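Local coordinates for protein branched-chain amino acid aminotransferase (PDB 5CE8) that probably transfers the amino group of leucine, isoleucine or valine to 2-oxoglutarate, using pyridoxal 5'-phosphate as its cofactor, at residues E44-Y49 with F58-H63. Numbering follows the deposited sequence.
Sequences EGIRAY and FRLRDH
Glu-44 and His-63 meet through a His-carboxylate hydrogen bond: His-63 ND1 donates to Glu-44 OE2 over 2.7 Å at an N-H...O angle of 177°. The acceptor lies in the imidazole plane but is approached from above its own carboxylate, the two planes being 71° apart. A bend at chi2 (-60°) turns the Glu-44 carboxylate toward the ring nitrogen, while Glu-44 CG lies 3.3 Å from His-63 O. The carboxylate is gripped further by a weak bond from Gly-45 N to OE2 and by a salt bridge from OE1 to Arg-66, which makes Glu-44 a second-shell link between His-63 and Arg-66, both of which bind pyridoxal phosphate. Ile-46 packs beside this pair; its CG1 is anti to the carbonyl carbon, and the extended chain beyond it ends with CD1 at 3.5 Å from His-63 CB and 3.8 Å from Leu-60 CD1. Farther along, the backbones join directly, Phe-58 N bonding to Arg-47 O at 2.9 Å. One water bridges the next pair of backbone atoms, accepting from Arg-47 N and donating to Phe-58 O, where the chain turns off into the helix. Within 58-63, Arg-59, at the N-cap position, makes a side-on salt bridge to Asp-62, NE and NH2 both reaching OD2. The contact thus joins strand 41-50 to the end of its antiparallel neighbour 55-58 and the first turn of helix 60-74; strand 102-109 pairs with 41-50, while Ile-223 of helix 223-235 touches His-63 and helix 279-292 packs on Phe-58.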
loop_
_atom_site.group_PDB
_atom_site.type_symbol
_atom_site.label_atom_id
_atom_site.label_comp_id
_atom_site.label_asym_id
_atom_site.label_seq_id
_atom_site.Cartn_x
_atom_site.Cartn_y
_atom_site.Cartn_z
ATOM N N GLU A 44 -13.802 -28.040 3.383
ATOM C CA GLU A 44 -13.182 -28.673 2.213
ATOM C C GLU A 44 -14.178 -28.948 1.104
ATOM O O GLU A 44 -15.408 -28.862 1.270
ATOM C CB GLU A 44 -12.539 -29.998 2.582
ATOM C CG GLU A 44 -11.105 -29.888 3.070
ATOM C CD GLU A 44 -10.167 -29.276 2.040
ATOM O OE1 GLU A 44 -9.233 -28.580 2.460
ATOM O OE2 GLU A 44 -10.447 -29.473 0.850
ATOM N N GLY A 45 -13.652 -29.347 -0.044
ATOM C CA GLY A 45 -14.492 -29.703 -1.189
ATOM C C GLY A 45 -13.795 -30.898 -1.778
ATOM O O GLY A 45 -12.574 -30.856 -1.946
ATOM N N ILE A 46 -14.528 -31.997 -1.902
ATOM C CA ILE A 46 -13.931 -33.228 -2.405
ATOM C C ILE A 46 -14.894 -33.817 -3.377
ATOM O O ILE A 46 -16.085 -33.876 -3.083
ATOM C CB ILE A 46 -13.656 -34.250 -1.336
ATOM C CG1 ILE A 46 -12.844 -33.615 -0.183
ATOM C CG2 ILE A 46 -12.967 -35.478 -1.960
ATOM C CD1 ILE A 46 -12.674 -34.492 1.102
ATOM N N ARG A 47 -14.381 -34.277 -4.513
ATOM C CA ARG A 47 -15.243 -35.016 -5.442
ATOM C C ARG A 47 -15.038 -36.508 -5.465
ATOM O O ARG A 47 -13.960 -37.008 -5.194
ATOM C CB ARG A 47 -15.102 -34.468 -6.865
ATOM C CG ARG A 47 -15.921 -33.224 -7.102
ATOM C CD ARG A 47 -15.608 -32.589 -8.434
ATOM N NE ARG A 47 -16.581 -33.111 -9.303
ATOM C CZ ARG A 47 -17.402 -32.441 -10.075
ATOM N NH1 ARG A 47 -17.311 -31.123 -10.281
ATOM N NH2 ARG A 47 -18.297 -33.189 -10.720
ATOM N N ALA A 48 -16.111 -37.207 -5.851
ATOM C CA ALA A 48 -16.046 -38.612 -6.108
ATOM C C ALA A 48 -16.597 -38.744 -7.436
ATOM O O ALA A 48 -17.590 -38.110 -7.754
ATOM C CB ALA A 48 -16.900 -39.379 -5.132
ATOM N N TYR A 49 -15.978 -39.612 -8.220
ATOM C CA TYR A 49 -16.428 -39.850 -9.559
ATOM C C TYR A 49 -16.725 -41.374 -9.849
ATOM O O TYR A 49 -15.952 -42.267 -9.520
ATOM C CB TYR A 49 -15.349 -39.447 -10.505
ATOM C CG TYR A 49 -14.998 -37.986 -10.588
ATOM C CD1 TYR A 49 -15.586 -37.184 -11.560
ATOM C CD2 TYR A 49 -13.996 -37.443 -9.815
ATOM C CE1 TYR A 49 -15.233 -35.858 -11.735
ATOM C CE2 TYR A 49 -13.610 -36.098 -10.002
ATOM C CZ TYR A 49 -14.233 -35.327 -10.948
ATOM O OH TYR A 49 -13.857 -34.025 -11.161
ATOM N N PHE A 58 -11.479 -38.515 -4.988
ATOM C CA PHE A 58 -10.244 -38.023 -5.586
ATOM C C PHE A 58 -9.518 -37.277 -4.553
ATOM O O PHE A 58 -10.084 -36.290 -3.990
ATOM C CB PHE A 58 -10.466 -37.124 -6.748
ATOM C CG PHE A 58 -9.177 -36.737 -7.425
ATOM C CD1 PHE A 58 -8.375 -37.723 -8.089
ATOM C CD2 PHE A 58 -8.737 -35.454 -7.390
ATOM C CE1 PHE A 58 -7.152 -37.386 -8.631
ATOM C CE2 PHE A 58 -7.581 -35.080 -8.018
ATOM C CZ PHE A 58 -6.786 -36.035 -8.677
ATOM N N ARG A 59 -8.291 -37.724 -4.293
ATOM C CA ARG A 59 -7.307 -37.204 -3.302
ATOM C C ARG A 59 -7.865 -36.932 -1.924
ATOM O O ARG A 59 -7.662 -35.842 -1.290
ATOM C CB ARG A 59 -6.444 -36.065 -3.824
ATOM C CG ARG A 59 -5.773 -36.426 -5.118
ATOM C CD ARG A 59 -4.939 -35.253 -5.707
ATOM N NE ARG A 59 -3.820 -34.955 -4.840
ATOM C CZ ARG A 59 -2.701 -34.323 -5.220
ATOM N NH1 ARG A 59 -2.508 -33.854 -6.440
ATOM N NH2 ARG A 59 -1.714 -34.223 -4.394
ATOM N N LEU A 60 -8.536 -37.970 -1.413
ATOM C CA LEU A 60 -9.222 -37.811 -0.104
ATOM C C LEU A 60 -8.370 -37.391 1.031
ATOM O O LEU A 60 -8.647 -36.401 1.721
ATOM C CB LEU A 60 -9.877 -39.121 0.241
ATOM C CG LEU A 60 -10.725 -39.270 1.494
ATOM C CD1 LEU A 60 -11.698 -38.097 1.601
ATOM C CD2 LEU A 60 -11.380 -40.662 1.492
ATOM N N ARG A 61 -7.299 -38.144 1.234
ATOM C CA ARG A 61 -6.354 -37.864 2.296
ATOM C C ARG A 61 -5.663 -36.533 2.133
ATOM O O ARG A 61 -5.375 -35.876 3.113
ATOM C CB ARG A 61 -5.312 -38.997 2.409
ATOM C CG ARG A 61 -4.373 -38.956 3.626
ATOM C CD ARG A 61 -5.114 -39.205 4.951
ATOM N NE ARG A 61 -5.749 -40.534 4.977
ATOM C CZ ARG A 61 -5.239 -41.627 5.561
ATOM N NH1 ARG A 61 -4.080 -41.577 6.234
ATOM N NH2 ARG A 61 -5.911 -42.782 5.494
ATOM N N ASP A 62 -5.366 -36.107 0.914
ATOM C CA ASP A 62 -4.760 -34.800 0.767
ATOM C C ASP A 62 -5.785 -33.708 1.258
ATOM O O ASP A 62 -5.379 -32.718 1.834
ATOM C CB ASP A 62 -4.358 -34.546 -0.673
ATOM C CG ASP A 62 -3.155 -35.383 -1.128
ATOM O OD1 ASP A 62 -2.195 -35.594 -0.402
ATOM O OD2 ASP A 62 -3.118 -35.751 -2.267
ATOM N N HIS A 63 -7.097 -33.881 0.968
ATOM C CA HIS A 63 -8.113 -32.933 1.374
ATOM C C HIS A 63 -8.298 -32.903 2.860
ATOM O O HIS A 63 -8.474 -31.836 3.434
ATOM C CB HIS A 63 -9.438 -33.177 0.648
ATOM C CG HIS A 63 -9.447 -32.606 -0.736
ATOM N ND1 HIS A 63 -9.764 -31.282 -0.971
ATOM C CD2 HIS A 63 -9.133 -33.147 -1.949
ATOM C CE1 HIS A 63 -9.711 -31.045 -2.277
ATOM N NE2 HIS A 63 -9.297 -32.141 -2.888
HETATM O O HOH W 1 -11.604 -34.240 -4.892
#